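Local structure of putative prolyl-tRNA synthetase (Leishmania major, 5XIL) at residues Ala15-Val20 and Pro147-Arg152; Thr216-Val221 and Met272-Gly277; Pro130-Met135 and Ala172-Glu177. The protein probably joins proline to tRNA(Pro) at the expense of ATP, as a class II aminoacyl-tRNA synthetase, with catalytic, anticodon-binding and zinc-holding C-terminal parts in this piece. All coordinates share one frame; numbering follows the deposited sequence.

Contact 1: Ala15-Val20 and Pro147-Arg152; sequences AWYIDV and PTPFIR
The contact between Tyr17 and the loop segment 147-152 is a buried one, in which a phenol from the N-terminal helix 13-23 reaches a loop between two strands of the catalytic core. Its polar link is a short hydrogen bond from Tyr17 OH to Pro149 O, 2.6 Å long. The carbonyl is approached from above its plane, while from the tyrosine's side the oxygen lies at the ring edge. With CG anti to the backbone N (chi1 -179°), the side chain carries the ring off the helix toward the loop. Strands 131-139 and 156-165, which flank the loop, form the motif 2 hairpin of class II synthetases, and the tyrosine holds the returning arm of its connection. Within that arm, Thr148 O accepts from both Ile151 N and Arg152 N, a geometry that fits a classic beta bulge. Apolar groups of the loop line the phenol: Tyr17 CE2 lies 3.8 Å from Thr148 CG2, approached obliquely, and Tyr17 OH is 3.6 Å from Phe150 CB. The same hydroxyl comes to the edge of the Phe150 ring, near CD2. Ile273 and Met274 of helix 267-276 pack on the tyrosine, and Ile151 O is hydrogen-bonded to Arg267 NH2.

Contact 2: Thr216-Val221 and Met272-Gly277; sequences TFIEAV and MIMVHG. With MG (magnesium ion), chain F.
Strand 216-218 meets helix 272-276 at Ile218 and Val275, whose CA atoms are 6.2 Å apart. The two short axes approach to 8.3 Å and are inclined at 59°, so the helix runs slantwise past the end of the strand. Ile218 supplies most of the apolar contact by setting both of its branches against Met274. Ile218 CD1 lies 3.9 Å from Met274 CB, and Ile218 CG2 is equally close, 3.9 Å, to Met274 SD. The CG of Met274 stands beside its own backbone N (chi1 -72°), and the extended chain beyond it carries the sulfur past the isoleucine. At the next residue, Val275 CG2 rests 3.8 Å from Phe217 O, a methyl against a backbone oxygen. Where the chain leaves the strand, water 1 bridges the segments: it accepts from Ala220 N at 3.1 Å and donates to Met274 O at 2.6 Å. The bridge joins the turn after the strand to the last turn of the helix. Glu219, in that turn, directs its carboxylate to a magnesium ion, with Glu219 OE2 at 2.2 Å from the metal. The bend at chi2 (-101°) shapes this reach. Four waters and His413 NE2 bring the ligands to six, so the ion links the core to the residue following helix 387-412. Strand 253-265 and helix 267-276 correspond to motif 3 of class II synthetases, and this contact packs that helix against strand 210-218. Thr216 pairs with Cys225 on the adjacent strand 223-234, Phe13 of helix 13-23 packs on Ala220, and Ala406 of helix 387-412 packs on Val275.

Contact 3: Pro130-Met135 and Ala172-Glu177; sequences PVRLNM and AKEVLE
Strand 131-135 and helix 172-177 stand well apart, with 10.2 Å between the nearest CA atoms, those of Arg132 and Glu174, and two long side chains bridge the gap. Arg132 grips Glu174 side-on, giving NE and NH2 to a single oxygen. The salt bridge measures 2.7 Å from Arg132 NH2 to Glu174 OE2, and Arg132 NE lies 2.9 Å from that same OE2. Sharing one acceptor bends both bonds, to N-H...O angles of 146° for NH2 and 136° for NE. The oxygen lies at the guanidinium edge, near its plane, but both nitrogens approach from one face of the carboxylate, whose plane is turned 52° from that of the guanidinium. Glu174 is fully extended, whereas Arg132 bends at chi3 to bring its edge round. Strand 156-165 runs beside strand 131-139 in the motif 2 hairpin of the class II catalytic core, and its Cys163 packs on both residues. Along the helix, Lys173 NZ bonds Glu177 OE2 at 2.6 Å. Glu174 OE1 accepts from Trp165 NE1 and Asn260 ND2, so each oxygen of this buried carboxylate has two donors, an environment that should favour its ionised form.

Overall arrangement
From the N terminus, helix 13-23 opens contact 1, which closes only at 147-152, after helix 40-60 and the first strand of the motif 2 hairpin. Contact 3 opens inside that loop, at 130-135, and closes beyond it at 172-177, so the two cross. Contact 2 follows both in series, its loop from 216-221 to 272-277 running mainly through strands. Contacts 1 and 2 touch, because helix 267-276, which belongs to contact 2, also packs on the residues of contact 1: Ile151 CG1 is 3.5 Å from Met274 CE. Contact 3 is remote, its centre about 30 Å from that of contact 2, and ties helix 168-189 to the hairpin across the chain's centre from contact 1.

Contact 1: Ala15-Val20 and Pro147-Arg152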
loop_
_atom_site.group_PDB
_atom_site.type_symbol
_atom_site.label_atom_id
_atom_site.label_comp_id
_atom_site.label_asym_id
_atom_site.label_seq_id
_atom_site.Cartn_x
_atom_site.Cartn_y
_atom_site.Cartn_z
ATOM N N ALA A 15 -9.541 -5.888 30.329
ATOM C CA ALA A 15 -10.827 -5.262 30.152
ATOM C C ALA A 15 -10.686 -3.800 29.695
ATOM O O ALA A 15 -11.472 -3.308 28.913
ATOM C CB ALA A 15 -11.632 -5.306 31.450
ATOM N N TRP A 16 -9.682 -3.109 30.215
ATOM C CA TRP A 16 -9.384 -1.780 29.761
ATOM C C TRP A 16 -9.131 -1.793 28.236
ATOM O O TRP A 16 -9.701 -0.993 27.508
ATOM C CB TRP A 16 -8.154 -1.279 30.478
ATOM C CG TRP A 16 -7.659 -0.008 29.911
ATOM C CD1 TRP A 16 -8.076 1.243 30.251
ATOM C CD2 TRP A 16 -6.625 0.164 28.936
ATOM N NE1 TRP A 16 -7.400 2.189 29.547
ATOM C CE2 TRP A 16 -6.521 1.569 28.697
ATOM C CE3 TRP A 16 -5.799 -0.707 28.247
ATOM C CZ2 TRP A 16 -5.602 2.122 27.779
ATOM C CZ3 TRP A 16 -4.897 -0.172 27.335
ATOM C CH2 TRP A 16 -4.826 1.244 27.094
ATOM N N TYR A 17 -8.294 -2.725 27.796
ATOM C CA TYR A 17 -7.836 -2.723 26.390
ATOM C C TYR A 17 -9.045 -3.003 25.497
ATOM O O TYR A 17 -9.248 -2.322 24.500
ATOM C CB TYR A 17 -6.825 -3.828 26.227
ATOM C CG TYR A 17 -6.223 -3.975 24.854
ATOM C CD1 TYR A 17 -5.302 -3.077 24.393
ATOM C CD2 TYR A 17 -6.520 -5.055 24.064
ATOM C CE1 TYR A 17 -4.751 -3.223 23.141
ATOM C CE2 TYR A 17 -5.956 -5.223 22.815
ATOM C CZ TYR A 17 -5.067 -4.280 22.369
ATOM O OH TYR A 17 -4.512 -4.487 21.126
ATOM N N ILE A 18 -9.827 -4.050 25.821
ATOM C CA ILE A 18 -11.025 -4.322 25.054
ATOM C C ILE A 18 -12.011 -3.163 25.004
ATOM O O ILE A 18 -12.524 -2.870 23.945
ATOM C CB ILE A 18 -11.761 -5.562 25.574
ATOM C CG1 ILE A 18 -10.994 -6.777 25.203
ATOM C CG2 ILE A 18 -13.135 -5.700 24.949
ATOM C CD1 ILE A 18 -11.257 -7.890 26.176
ATOM N N ASP A 19 -12.218 -2.463 26.107
ATOM C CA ASP A 19 -13.122 -1.328 26.160
ATOM C C ASP A 19 -12.552 -0.199 25.275
ATOM O O ASP A 19 -13.263 0.462 24.548
ATOM C CB ASP A 19 -13.328 -0.825 27.615
ATOM C CG ASP A 19 -14.638 -0.030 27.821
ATOM O OD1 ASP A 19 -15.641 -0.410 27.214
ATOM O OD2 ASP A 19 -14.667 1.000 28.598
ATOM N N VAL A 20 -11.252 0.007 25.335
ATOM C CA VAL A 20 -10.705 1.068 24.511
ATOM C C VAL A 20 -10.860 0.786 23.043
ATOM O O VAL A 20 -11.249 1.697 22.323
ATOM C CB VAL A 20 -9.246 1.331 24.860
ATOM C CG1 VAL A 20 -8.512 2.118 23.759
ATOM C CG2 VAL A 20 -9.221 1.961 26.224
ATOM N N PRO A 147 -6.995 -15.406 21.744
ATOM C CA PRO A 147 -6.486 -14.320 20.903
ATOM C C PRO A 147 -6.565 -12.985 21.642
ATOM O O PRO A 147 -7.440 -12.831 22.491
ATOM C CB PRO A 147 -7.446 -14.339 19.720
ATOM C CG PRO A 147 -8.763 -14.697 20.348
ATOM C CD PRO A 147 -8.408 -15.716 21.423
ATOM N N THR A 148 -5.642 -12.062 21.332
ATOM C CA THR A 148 -5.724 -10.634 21.771
ATOM C C THR A 148 -5.677 -9.717 20.515
ATOM O O THR A 148 -4.702 -9.753 19.774
ATOM C CB THR A 148 -4.562 -10.226 22.711
ATOM O OG1 THR A 148 -4.368 -11.190 23.764
ATOM C CG2 THR A 148 -4.865 -8.875 23.335
ATOM N N PRO A 149 -6.752 -8.976 20.226
ATOM C CA PRO A 149 -6.672 -8.138 19.009
ATOM C C PRO A 149 -5.386 -7.322 18.937
ATOM O O PRO A 149 -4.873 -6.814 19.966
ATOM C CB PRO A 149 -7.874 -7.218 19.122
ATOM C CG PRO A 149 -8.847 -7.963 20.053
ATOM C CD PRO A 149 -7.953 -8.678 21.032
ATOM N N PHE A 150 -4.795 -7.337 17.747
ATOM C CA PHE A 150 -3.518 -6.686 17.424
ATOM C C PHE A 150 -2.344 -7.142 18.209
ATOM O O PHE A 150 -1.329 -6.427 18.195
ATOM C CB PHE A 150 -3.561 -5.176 17.676
ATOM C CG PHE A 150 -4.656 -4.468 16.981
ATOM C CD1 PHE A 150 -4.769 -4.561 15.629
ATOM C CD2 PHE A 150 -5.538 -3.717 17.665
ATOM C CE1 PHE A 150 -5.747 -3.877 14.928
ATOM C CE2 PHE A 150 -6.541 -3.031 17.001
ATOM C CZ PHE A 150 -6.645 -3.124 15.597
ATOM N N ILE A 151 -2.471 -8.154 19.037
ATOM C CA ILE A 151 -1.310 -8.643 19.741
ATOM C C ILE A 151 -1.018 -10.029 19.211
ATOM O O ILE A 151 0.036 -10.219 18.554
ATOM C CB ILE A 151 -1.467 -8.612 21.256
ATOM C CG1 ILE A 151 -1.555 -7.142 21.717
ATOM C CG2 ILE A 151 -0.234 -9.255 21.894
ATOM C CD1 ILE A 151 -0.290 -6.307 21.412
ATOM N N ARG A 152 -1.968 -10.927 19.417
ATOM C CA ARG A 152 -1.887 -12.335 18.947
ATOM C C ARG A 152 -3.234 -12.748 18.415
ATOM O O ARG A 152 -4.194 -12.898 19.158
ATOM C CB ARG A 152 -1.568 -13.278 20.100
ATOM C CG ARG A 152 -0.627 -14.431 19.744
ATOM C CD ARG A 152 0.689 -14.228 20.473
ATOM N NE ARG A 152 0.369 -13.915 21.871
ATOM C CZ ARG A 152 1.080 -13.140 22.686
ATOM N NH1 ARG A 152 2.210 -12.583 22.266
ATOM N NH2 ARG A 152 0.656 -12.942 23.936
#

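Contact 2: Thr216-Val221 and Met272-Gly277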
loop_
_atom_site.group_PDB
_atom_site.type_symbol
_atom_site.label_atom_id
_atom_site.label_comp_id
_atom_site.label_asym_id
_atom_site.label_seq_id
_atom_site.Cartn_x
_atom_site.Cartn_y
_atom_site.Cartn_z
ATOM N N THR A 216 9.856 -4.142 23.197
ATOM C CA THR A 216 9.035 -3.078 23.758
ATOM C C THR A 216 8.578 -3.484 25.163
ATOM O O THR A 216 8.678 -4.687 25.554
ATOM C CB THR A 216 7.823 -2.780 22.864
ATOM O OG1 THR A 216 6.934 -3.875 22.904
ATOM C CG2 THR A 216 8.248 -2.561 21.399
ATOM N N PHE A 217 8.045 -2.523 25.929
ATOM C CA PHE A 217 7.686 -2.757 27.314
ATOM C C PHE A 217 6.268 -2.326 27.561
ATOM O O PHE A 217 5.883 -1.162 27.202
ATOM C CB PHE A 217 8.653 -2.026 28.231
ATOM C CG PHE A 217 8.222 -2.012 29.668
ATOM C CD1 PHE A 217 8.183 -3.175 30.383
ATOM C CD2 PHE A 217 7.816 -0.836 30.309
ATOM C CE1 PHE A 217 7.805 -3.182 31.712
ATOM C CE2 PHE A 217 7.467 -0.837 31.639
ATOM C CZ PHE A 217 7.457 -2.039 32.328
ATOM N N ILE A 218 5.511 -3.234 28.143
ATOM C CA ILE A 218 4.100 -3.002 28.521
ATOM C C ILE A 218 3.994 -2.786 30.007
ATOM O O ILE A 218 3.857 -3.738 30.849
ATOM C CB ILE A 218 3.194 -4.125 28.037
ATOM C CG1 ILE A 218 3.467 -4.541 26.623
ATOM C CG2 ILE A 218 1.697 -3.784 28.205
ATOM C CD1 ILE A 218 3.292 -3.506 25.580
ATOM N N GLU A 219 3.995 -1.506 30.377
ATOM C CA GLU A 219 4.097 -1.107 31.760
ATOM C C GLU A 219 2.966 -1.607 32.628
ATOM O O GLU A 219 3.183 -1.909 33.790
ATOM C CB GLU A 219 4.166 0.438 31.854
ATOM C CG GLU A 219 4.761 0.906 33.205
ATOM C CD GLU A 219 3.732 1.355 34.211
ATOM O OE1 GLU A 219 2.752 1.973 33.728
ATOM O OE2 GLU A 219 3.967 1.178 35.469
ATOM N N ALA A 220 1.750 -1.623 32.097
ATOM C CA ALA A 220 0.577 -1.883 32.948
ATOM C C ALA A 220 0.649 -3.252 33.537
ATOM O O ALA A 220 0.129 -3.490 34.601
ATOM C CB ALA A 220 -0.695 -1.754 32.164
ATOM N N VAL A 221 1.269 -4.179 32.820
ATOM C CA VAL A 221 1.370 -5.580 33.264
ATOM C C VAL A 221 2.819 -6.033 33.518
ATOM O O VAL A 221 3.015 -7.136 33.961
ATOM C CB VAL A 221 0.653 -6.581 32.347
ATOM C CG1 VAL A 221 -0.875 -6.445 32.437
ATOM C CG2 VAL A 221 1.109 -6.571 30.874
ATOM N N MET A 272 1.271 0.051 20.453
ATOM C CA MET A 272 0.968 1.497 20.494
ATOM C C MET A 272 -0.161 1.830 21.459
ATOM O O MET A 272 -0.013 2.727 22.281
ATOM C CB MET A 272 0.700 1.985 19.063
ATOM C CG MET A 272 0.365 3.478 19.002
ATOM S SD MET A 272 -0.378 3.900 17.407
ATOM C CE MET A 272 -1.934 3.166 17.419
ATOM N N ILE A 273 -1.244 1.088 21.381
ATOM C CA ILE A 273 -2.378 1.228 22.300
ATOM C C ILE A 273 -2.009 0.975 23.729
ATOM O O ILE A 273 -2.278 1.792 24.619
ATOM C CB ILE A 273 -3.505 0.291 21.886
ATOM C CG1 ILE A 273 -4.118 0.691 20.530
ATOM C CG2 ILE A 273 -4.619 0.261 22.951
ATOM C CD1 ILE A 273 -4.854 -0.445 19.885
ATOM N N MET A 274 -1.269 -0.100 23.939
ATOM C CA MET A 274 -0.892 -0.503 25.279
ATOM C C MET A 274 0.092 0.472 25.896
ATOM O O MET A 274 0.103 0.680 27.154
ATOM C CB MET A 274 -0.251 -1.896 25.214
ATOM C CG MET A 274 -1.242 -2.961 24.925
ATOM S SD MET A 274 -0.648 -4.602 25.134
ATOM C CE MET A 274 -2.193 -5.319 24.586
ATOM N N VAL A 275 0.945 1.056 25.066
ATOM C CA VAL A 275 1.965 1.976 25.565
ATOM C C VAL A 275 1.381 3.363 25.903
ATOM O O VAL A 275 1.692 3.957 26.948
ATOM C CB VAL A 275 3.161 2.071 24.585
ATOM C CG1 VAL A 275 4.117 3.186 25.002
ATOM C CG2 VAL A 275 3.915 0.739 24.541
ATOM N N HIS A 276 0.503 3.873 25.062
ATOM C CA HIS A 276 0.070 5.273 25.206
ATOM C C HIS A 276 -1.297 5.506 25.774
ATOM O O HIS A 276 -1.605 6.636 26.225
ATOM C CB HIS A 276 0.120 5.951 23.837
ATOM C CG HIS A 276 1.480 6.079 23.273
ATOM N ND1 HIS A 276 2.497 6.793 23.871
ATOM C CD2 HIS A 276 1.971 5.621 22.122
ATOM C CE1 HIS A 276 3.552 6.763 23.096
ATOM N NE2 HIS A 276 3.267 6.010 22.051
ATOM N N GLY A 277 -2.149 4.510 25.724
ATOM C CA GLY A 277 -3.509 4.635 26.162
ATOM C C GLY A 277 -3.495 4.940 27.639
ATOM O O GLY A 277 -2.557 4.572 28.361
HETATM MG MG MG F . 5.288 0.260 36.997
HETATM O O HOH W 1 1.189 -0.216 29.391
HETATM O O HOH W 2 5.235 -1.415 35.541
HETATM O O HOH W 3 6.466 -0.701 38.584
HETATM O O HOH W 4 5.348 1.805 38.293
HETATM O O HOH W 5 3.619 -0.433 37.580
#

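Contact 3: Pro130-Met135 and Ala172-Glu177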
loop_
_atom_site.group_PDB
_atom_site.type_symbol
_atom_site.label_atom_id
_atom_site.label_comp_id
_atom_site.label_asym_id
_atom_site.label_seq_id
_atom_site.Cartn_x
_atom_site.Cartn_y
_atom_site.Cartn_z
ATOM N N PRO A 130 22.237 -9.415 -5.679
ATOM C CA PRO A 130 21.312 -9.962 -4.653
ATOM C C PRO A 130 19.863 -10.127 -5.116
ATOM O O PRO A 130 19.417 -9.458 -6.058
ATOM C CB PRO A 130 21.417 -8.919 -3.554
ATOM C CG PRO A 130 21.605 -7.644 -4.297
ATOM C CD PRO A 130 22.576 -7.995 -5.405
ATOM N N VAL A 131 19.122 -11.052 -4.513
ATOM C CA VAL A 131 17.683 -11.161 -4.732
ATOM C C VAL A 131 17.085 -10.510 -3.491
ATOM O O VAL A 131 17.397 -10.966 -2.383
ATOM C CB VAL A 131 17.231 -12.626 -4.858
ATOM C CG1 VAL A 131 15.705 -12.801 -4.911
ATOM C CG2 VAL A 131 17.806 -13.199 -6.154
ATOM N N ARG A 132 16.294 -9.423 -3.650
ATOM C CA ARG A 132 15.779 -8.712 -2.469
ATOM C C ARG A 132 14.310 -8.406 -2.701
ATOM O O ARG A 132 13.947 -7.543 -3.529
ATOM C CB ARG A 132 16.523 -7.397 -2.281
ATOM C CG ARG A 132 18.041 -7.546 -2.167
ATOM C CD ARG A 132 18.743 -6.227 -2.248
ATOM N NE ARG A 132 18.580 -5.547 -0.994
ATOM C CZ ARG A 132 18.955 -4.282 -0.833
ATOM N NH1 ARG A 132 19.524 -3.637 -1.867
ATOM N NH2 ARG A 132 18.831 -3.708 0.337
ATOM N N LEU A 133 13.476 -9.146 -2.022
ATOM C CA LEU A 133 12.019 -9.150 -2.264
ATOM C C LEU A 133 11.214 -8.972 -0.963
ATOM O O LEU A 133 11.590 -9.528 0.077
ATOM C CB LEU A 133 11.588 -10.422 -2.974
ATOM C CG LEU A 133 12.235 -10.658 -4.385
ATOM C CD1 LEU A 133 11.923 -12.028 -4.917
ATOM C CD2 LEU A 133 11.875 -9.587 -5.389
ATOM N N ASN A 134 10.133 -8.210 -1.046
ATOM C CA ASN A 134 9.254 -7.937 0.017
ATOM C C ASN A 134 7.845 -8.164 -0.429
ATOM O O ASN A 134 7.472 -7.912 -1.594
ATOM C CB ASN A 134 9.430 -6.458 0.423
ATOM C CG ASN A 134 8.505 -6.044 1.531
ATOM O OD1 ASN A 134 8.583 -6.604 2.626
ATOM N ND2 ASN A 134 7.569 -5.135 1.248
ATOM N N MET A 135 7.009 -8.559 0.515
ATOM C CA MET A 135 5.592 -8.740 0.287
ATOM C C MET A 135 4.799 -8.132 1.434
ATOM O O MET A 135 5.217 -8.236 2.578
ATOM C CB MET A 135 5.294 -10.229 0.293
ATOM C CG MET A 135 5.889 -10.956 -0.845
ATOM S SD MET A 135 5.495 -12.740 -0.724
ATOM C CE MET A 135 6.362 -13.162 0.758
ATOM N N ALA A 172 24.573 -9.372 6.578
ATOM C CA ALA A 172 24.612 -8.865 7.953
ATOM C C ALA A 172 24.319 -7.403 8.037
ATOM O O ALA A 172 23.622 -6.945 8.976
ATOM C CB ALA A 172 25.945 -9.129 8.639
ATOM N N LYS A 173 24.830 -6.649 7.078
ATOM C CA LYS A 173 24.616 -5.222 7.067
ATOM C C LYS A 173 23.125 -4.899 6.832
ATOM O O LYS A 173 22.590 -4.066 7.531
ATOM C CB LYS A 173 25.499 -4.539 6.028
ATOM C CG LYS A 173 25.174 -3.088 5.688
ATOM C CD LYS A 173 26.292 -2.575 4.771
ATOM C CE LYS A 173 26.153 -1.103 4.400
ATOM N NZ LYS A 173 24.846 -0.952 3.702
ATOM N N GLU A 174 22.477 -5.626 5.935
ATOM C CA GLU A 174 21.059 -5.359 5.631
ATOM C C GLU A 174 20.158 -5.732 6.813
ATOM O O GLU A 174 19.131 -5.090 7.062
ATOM C CB GLU A 174 20.637 -6.112 4.402
ATOM C CG GLU A 174 19.232 -5.717 3.920
ATOM C CD GLU A 174 18.771 -6.506 2.714
ATOM O OE1 GLU A 174 18.962 -7.772 2.649
ATOM O OE2 GLU A 174 18.175 -5.863 1.836
ATOM N N VAL A 175 20.514 -6.832 7.471
ATOM C CA VAL A 175 19.809 -7.274 8.678
ATOM C C VAL A 175 19.614 -6.118 9.662
ATOM O O VAL A 175 18.509 -5.880 10.156
ATOM C CB VAL A 175 20.554 -8.433 9.353
ATOM C CG1 VAL A 175 20.062 -8.608 10.775
ATOM C CG2 VAL A 175 20.316 -9.734 8.591
ATOM N N LEU A 176 20.673 -5.359 9.899
ATOM C CA LEU A 176 20.639 -4.234 10.812
ATOM C C LEU A 176 20.028 -2.979 10.207
ATOM O O LEU A 176 19.448 -2.192 10.936
ATOM C CB LEU A 176 22.015 -3.932 11.378
ATOM C CG LEU A 176 22.686 -5.006 12.225
ATOM C CD1 LEU A 176 24.147 -4.716 12.543
ATOM C CD2 LEU A 176 21.914 -5.140 13.518
ATOM N N GLU A 177 20.144 -2.786 8.913
ATOM C CA GLU A 177 19.455 -1.695 8.250
ATOM C C GLU A 177 17.951 -1.841 8.410
ATOM O O GLU A 177 17.245 -0.844 8.696
ATOM C CB GLU A 177 19.823 -1.552 6.783
ATOM C CG GLU A 177 21.224 -0.929 6.598
ATOM C CD GLU A 177 21.761 -1.105 5.174
ATOM O OE1 GLU A 177 21.383 -2.033 4.430
ATOM O OE2 GLU A 177 22.616 -0.308 4.789
#